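Local atomic coordinates of plasmodesmata-located protein 8 (Arabidopsis thaliana, PDB entry 6GRF), a protein that probably modulates cell-to-cell trafficking at plasmodesmata, the channels between plant cells, and has two tandem DUF26 domains in its extracellular part. Residues S33-S38 against T83-I88; Y136-R141 against A209-S214. One frame throughout, in Å; residues are numbered along the deposited sequence.

Contact 1. Residues S33-S38 against T83-I88; sequences SSVVTS and TSVDQI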
loop_
_atom_site.group_PDB
_atom_site.type_symbol
_atom_site.label_atom_id
_atom_site.label_comp_id
_atom_site.label_asym_id
_atom_site.label_seq_id
_atom_site.Cartn_x
_atom_site.Cartn_y
_atom_site.Cartn_z
ATOM N N SER A 33 5.414 17.495 -5.165
ATOM C CA SER A 33 4.563 18.559 -5.626
ATOM C C SER A 33 3.537 18.036 -6.653
ATOM O O SER A 33 2.388 18.447 -6.633
ATOM C CB SER A 33 5.410 19.671 -6.183
ATOM O OG SER A 33 4.594 20.619 -6.834
ATOM N N SER A 34 3.961 17.140 -7.555
ATOM C CA SER A 34 3.097 16.567 -8.618
ATOM C C SER A 34 2.026 15.656 -8.008
ATOM O O SER A 34 0.909 15.606 -8.491
ATOM C CB SER A 34 3.894 15.793 -9.637
ATOM O OG SER A 34 4.669 16.669 -10.433
ATOM N N VAL A 35 2.420 14.925 -6.965
ATOM C CA VAL A 35 1.554 13.981 -6.276
ATOM C C VAL A 35 0.372 14.740 -5.676
ATOM O O VAL A 35 -0.746 14.273 -5.756
ATOM C CB VAL A 35 2.347 13.193 -5.217
ATOM C CG1 VAL A 35 1.455 12.626 -4.137
ATOM C CG2 VAL A 35 3.193 12.098 -5.857
ATOM N N VAL A 36 0.636 15.916 -5.098
ATOM C CA VAL A 36 -0.391 16.745 -4.491
ATOM C C VAL A 36 -1.317 17.287 -5.592
ATOM O O VAL A 36 -2.536 17.270 -5.444
ATOM C CB VAL A 36 0.216 17.879 -3.643
ATOM C CG1 VAL A 36 -0.830 18.909 -3.251
ATOM C CG2 VAL A 36 0.931 17.345 -2.411
ATOM N N THR A 37 -0.727 17.767 -6.690
ATOM C CA THR A 37 -1.464 18.306 -7.829
ATOM C C THR A 37 -2.408 17.228 -8.384
ATOM O O THR A 37 -3.583 17.493 -8.573
ATOM C CB THR A 37 -0.492 18.853 -8.888
ATOM O OG1 THR A 37 0.223 19.947 -8.312
ATOM C CG2 THR A 37 -1.171 19.339 -10.150
ATOM N N SER A 38 -1.874 16.021 -8.619
ATOM C CA SER A 38 -2.597 14.892 -9.239
ATOM C C SER A 38 -3.742 14.399 -8.342
ATOM O O SER A 38 -4.781 13.991 -8.844
ATOM C CB SER A 38 -1.664 13.762 -9.542
ATOM O OG SER A 38 -2.301 12.773 -10.333
ATOM N N THR A 83 -1.163 15.009 3.718
ATOM C CA THR A 83 -0.668 14.556 5.023
ATOM C C THR A 83 0.523 13.606 4.823
ATOM O O THR A 83 1.508 13.620 5.578
ATOM C CB THR A 83 -1.793 13.892 5.832
ATOM O OG1 THR A 83 -2.889 14.802 5.896
ATOM C CG2 THR A 83 -1.362 13.508 7.231
ATOM N N SER A 84 0.393 12.780 3.792
ATOM C CA SER A 84 1.328 11.751 3.430
ATOM C C SER A 84 2.670 12.361 2.970
ATOM O O SER A 84 3.751 11.917 3.365
ATOM C CB SER A 84 0.672 10.888 2.380
ATOM O OG SER A 84 1.610 10.144 1.654
ATOM N N VAL A 85 2.593 13.407 2.150
ATOM C CA VAL A 85 3.791 14.083 1.637
ATOM C C VAL A 85 4.567 14.718 2.809
ATOM O O VAL A 85 5.799 14.628 2.867
ATOM C CB VAL A 85 3.409 15.086 0.532
ATOM C CG1 VAL A 85 4.500 16.107 0.259
ATOM C CG2 VAL A 85 3.038 14.351 -0.745
ATOM N N ASP A 86 3.847 15.310 3.769
ATOM C CA ASP A 86 4.465 15.885 4.943
ATOM C C ASP A 86 5.086 14.773 5.794
ATOM O O ASP A 86 6.221 14.868 6.205
ATOM C CB ASP A 86 3.459 16.714 5.736
ATOM C CG ASP A 86 3.016 17.961 4.991
ATOM O OD1 ASP A 86 3.911 18.694 4.501
ATOM O OD2 ASP A 86 1.784 18.189 4.897
ATOM N N GLN A 87 4.335 13.704 6.045
ATOM C CA GLN A 87 4.811 12.651 6.944
ATOM C C GLN A 87 6.052 11.953 6.365
ATOM O O GLN A 87 6.976 11.652 7.109
ATOM C CB GLN A 87 3.691 11.645 7.231
ATOM C CG GLN A 87 4.129 10.436 8.053
ATOM C CD GLN A 87 4.324 10.695 9.528
ATOM O OE1 GLN A 87 4.058 11.779 10.047
ATOM N NE2 GLN A 87 4.786 9.675 10.233
ATOM N N ILE A 88 6.051 11.659 5.060
ATOM C CA ILE A 88 7.106 10.824 4.480
ATOM C C ILE A 88 8.442 11.575 4.572
ATOM O O ILE A 88 9.490 10.962 4.806
ATOM C CB ILE A 88 6.784 10.362 3.043
ATOM C CG1 ILE A 88 7.580 9.105 2.681
ATOM C CG2 ILE A 88 7.015 11.464 2.017
ATOM C CD1 ILE A 88 7.220 8.500 1.342
#

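Contact 2. Residues Y136-R141 against A209-S214; sequences YDFFKR and ARYWGS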
loop_
_atom_site.group_PDB
_atom_site.type_symbol
_atom_site.label_atom_id
_atom_site.label_comp_id
_atom_site.label_asym_id
_atom_site.label_seq_id
_atom_site.Cartn_x
_atom_site.Cartn_y
_atom_site.Cartn_z
ATOM N N TYR A 136 -14.606 -23.762 13.808
ATOM C CA TYR A 136 -14.354 -24.157 12.449
ATOM C C TYR A 136 -15.082 -23.220 11.489
ATOM O O TYR A 136 -14.567 -22.934 10.429
ATOM C CB TYR A 136 -14.813 -25.592 12.199
ATOM C CG TYR A 136 -14.633 -26.044 10.774
ATOM C CD1 TYR A 136 -13.400 -26.479 10.316
ATOM C CD2 TYR A 136 -15.692 -26.027 9.878
ATOM C CE1 TYR A 136 -13.220 -26.891 9.004
ATOM C CE2 TYR A 136 -15.528 -26.431 8.562
ATOM C CZ TYR A 136 -14.286 -26.863 8.122
ATOM O OH TYR A 136 -14.116 -27.276 6.831
ATOM N N ASP A 137 -16.278 -22.768 11.880
ATOM C CA ASP A 137 -17.122 -21.940 11.037
ATOM C C ASP A 137 -16.423 -20.607 10.724
ATOM O O ASP A 137 -16.485 -20.125 9.599
ATOM C CB ASP A 137 -18.487 -21.703 11.682
ATOM C CG ASP A 137 -19.434 -20.934 10.776
ATOM O OD1 ASP A 137 -19.777 -21.467 9.695
ATOM O OD2 ASP A 137 -19.778 -19.785 11.135
ATOM N N PHE A 138 -15.780 -20.008 11.731
ATOM C CA PHE A 138 -15.039 -18.777 11.546
ATOM C C PHE A 138 -13.994 -18.942 10.435
ATOM O O PHE A 138 -13.845 -18.070 9.584
ATOM C CB PHE A 138 -14.331 -18.357 12.833
ATOM C CG PHE A 138 -13.525 -17.100 12.655
ATOM C CD1 PHE A 138 -14.155 -15.867 12.570
ATOM C CD2 PHE A 138 -12.146 -17.156 12.505
ATOM C CE1 PHE A 138 -13.413 -14.710 12.389
ATOM C CE2 PHE A 138 -11.410 -15.996 12.314
ATOM C CZ PHE A 138 -12.048 -14.780 12.248
ATOM N N PHE A 139 -13.269 -20.064 10.462
ATOM C CA PHE A 139 -12.158 -20.293 9.555
ATOM C C PHE A 139 -12.673 -20.604 8.145
ATOM O O PHE A 139 -12.054 -20.215 7.170
ATOM C CB PHE A 139 -11.211 -21.338 10.151
ATOM C CG PHE A 139 -10.442 -20.773 11.316
ATOM C CD1 PHE A 139 -9.603 -19.682 11.142
ATOM C CD2 PHE A 139 -10.611 -21.273 12.593
ATOM C CE1 PHE A 139 -8.923 -19.127 12.214
ATOM C CE2 PHE A 139 -9.937 -20.715 13.667
ATOM C CZ PHE A 139 -9.091 -19.646 13.477
ATOM N N LYS A 140 -13.817 -21.277 8.038
ATOM C CA LYS A 140 -14.394 -21.546 6.744
ATOM C C LYS A 140 -14.866 -20.226 6.107
ATOM O O LYS A 140 -14.727 -20.031 4.900
ATOM C CB LYS A 140 -15.540 -22.559 6.848
ATOM C CG LYS A 140 -16.045 -23.039 5.492
ATOM C CD LYS A 140 -17.059 -24.176 5.542
ATOM C CE LYS A 140 -17.040 -25.061 4.304
ATOM N NZ LYS A 140 -16.896 -24.284 3.044
ATOM N N ARG A 141 -15.427 -19.328 6.921
ATOM C CA ARG A 141 -15.925 -18.047 6.430
ATOM C C ARG A 141 -14.733 -17.168 6.024
ATOM O O ARG A 141 -14.791 -16.461 5.039
ATOM C CB ARG A 141 -16.777 -17.331 7.480
ATOM C CG ARG A 141 -17.989 -18.118 7.964
ATOM C CD ARG A 141 -19.232 -17.899 7.135
ATOM N NE ARG A 141 -20.439 -18.503 7.704
ATOM C CZ ARG A 141 -21.585 -18.606 7.043
ATOM N NH1 ARG A 141 -21.719 -18.001 5.876
ATOM N NH2 ARG A 141 -22.580 -19.320 7.536
ATOM N N ALA A 209 -4.153 -6.823 1.740
ATOM C CA ALA A 209 -5.364 -7.522 2.082
ATOM C C ALA A 209 -5.461 -7.610 3.606
ATOM O O ALA A 209 -4.446 -7.805 4.279
ATOM C CB ALA A 209 -5.356 -8.883 1.443
ATOM N N ARG A 210 -6.687 -7.424 4.111
ATOM C CA ARG A 210 -7.023 -7.402 5.531
ATOM C C ARG A 210 -8.293 -8.232 5.717
ATOM O O ARG A 210 -9.139 -8.239 4.863
ATOM C CB ARG A 210 -7.397 -6.010 6.067
ATOM C CG ARG A 210 -6.394 -4.898 5.816
ATOM C CD ARG A 210 -6.537 -3.710 6.762
ATOM N NE ARG A 210 -7.582 -2.782 6.355
ATOM C CZ ARG A 210 -8.859 -2.887 6.711
ATOM N NH1 ARG A 210 -9.224 -3.851 7.544
ATOM N NH2 ARG A 210 -9.759 -2.039 6.231
ATOM N N TYR A 211 -8.424 -8.878 6.868
ATOM C CA TYR A 211 -9.724 -9.422 7.290
ATOM C C TYR A 211 -9.875 -9.174 8.792
ATOM O O TYR A 211 -8.887 -9.012 9.502
ATOM C CB TYR A 211 -9.866 -10.908 6.940
ATOM C CG TYR A 211 -9.078 -11.800 7.861
ATOM C CD1 TYR A 211 -9.586 -12.185 9.090
ATOM C CD2 TYR A 211 -7.785 -12.178 7.546
ATOM C CE1 TYR A 211 -8.840 -12.947 9.970
ATOM C CE2 TYR A 211 -7.034 -12.962 8.404
ATOM C CZ TYR A 211 -7.565 -13.347 9.619
ATOM O OH TYR A 211 -6.824 -14.110 10.469
ATOM N N TRP A 212 -11.133 -9.157 9.246
ATOM C CA TRP A 212 -11.473 -8.960 10.647
ATOM C C TRP A 212 -12.852 -9.587 10.943
ATOM O O TRP A 212 -13.681 -9.770 10.047
ATOM C CB TRP A 212 -11.392 -7.464 10.988
ATOM C CG TRP A 212 -12.398 -6.632 10.262
ATOM C CD1 TRP A 212 -13.620 -6.259 10.733
ATOM C CD2 TRP A 212 -12.308 -6.094 8.930
ATOM N NE1 TRP A 212 -14.290 -5.521 9.798
ATOM C CE2 TRP A 212 -13.506 -5.391 8.685
ATOM C CE3 TRP A 212 -11.333 -6.117 7.925
ATOM C CZ2 TRP A 212 -13.766 -4.737 7.481
ATOM C CZ3 TRP A 212 -11.591 -5.475 6.731
ATOM C CH2 TRP A 212 -12.791 -4.793 6.513
ATOM N N GLY A 213 -13.065 -9.967 12.205
ATOM C CA GLY A 213 -14.379 -10.372 12.715
ATOM C C GLY A 213 -15.206 -9.153 13.094
ATOM O O GLY A 213 -14.658 -8.155 13.573
ATOM N N SER A 214 -16.525 -9.234 12.869
ATOM C CA SER A 214 -17.480 -8.136 13.137
ATOM C C SER A 214 -17.883 -8.112 14.621
ATOM O O SER A 214 -17.370 -7.272 15.388
ATOM C CB SER A 214 -18.687 -8.231 12.238
ATOM O OG SER A 214 -18.319 -8.045 10.882
#

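Contact 1. Residues S33-S38 against T83-I88
Val35, Val36 and Val85 share one first torsion, with CG1 anti to the backbone N (chi1 157°, 168° and 162°) and CG2 anti to the carbonyl carbon, yet they use different branches to meet. Val35 reaches across with CG1, whereas Val36 and Val85 use CG2. The meeting point is the single methyl Val85 CG2: it lies 4.1 Å from Val35 CG1 and 4.0 Å from Val36 CG2, so one methyl touches two neighbouring residues of helix 23-39. The approaches differ. The Val35 and Val85 side chains run antiparallel, one alongside the other, while that of Val36 stands nearly perpendicular to Val85. The backbones stay well apart, the nearest CA atoms, those of Val36 and Val85, being 7.9 Å from each other.

Val35 is the buried member. It also packs on Ile81 of helix 74-91 and on Leu107 and Phe47 of two sheet strands, which places the contact where both helices lie against the five-stranded antiparallel sheet of the first Gnk2-homologous domain. Val36, nearer the surface, touches Gln82 as well.

No hydrogen bond crosses between 33-38 and 83-88, and only about 101 Å² is buried in all. Helix is thus held to helix here by methyl-to-methyl van der Waals contact, which is short-ranged and has little directional preference.

Contact 2. Residues Y136-R141 against A209-S214
Phe138 carries the contact with Tyr211 and Gly213, although its CB does not head straight for strand 207-213. With CG anti to the backbone N (chi1 178°), the ring extends from helix 136-149 and its far end comes nearer the strand. On one flank, CD2 lies 3.7 Å above the ring plane of Phe139, offset toward the rim, and Phe139 CE1 in turn sits at the Phe138 edge. On the other flank, the ring edge at CE1 points to Gly213, whose CA is 4.5 Å from Phe138 CE1 and near the ring plane. The tip, CZ, meets Tyr211 CE1 at 4.3 Å, the two rings approaching obliquely.

Val132 and Val164 also touch Phe138, and its ring meets that of Tyr216 with the planes at about 60°. The Tyr211 hydroxyl is hydrogen-bonded to Ala197 O and Arg142 NH2; this anchors the far end of the ring while its CE1 meets Phe138.

Between the two segments themselves the contact is wholly apolar. It joins the first turn of the helix to the end of a sheet strand through aromatic carbon and one glycine CA, while the bond to Arg142, just past 136-141, adds a polar tie between the same helix and strand.

In the fold
Contacts 1 and 2 lie in different Gnk2-homologous domains, on opposite sides of the chain's centre, and follow one another along the chain. Their centres are 35 Å apart and their nearest atoms about 16 Å, so neither touches the other. Both domains have an antiparallel sheet with strand order 1-4-5-3-2 and two helices, and helices 23-39 and 136-149 each follow the first strand of their domain along the chain. Contact 1 joins the first helix to the second, contact 2 the first helix to the fifth strand. Strand 207-213 also reaches the other domain: Arg210, on the contact 2 segment, touches Arg69 and Glu103.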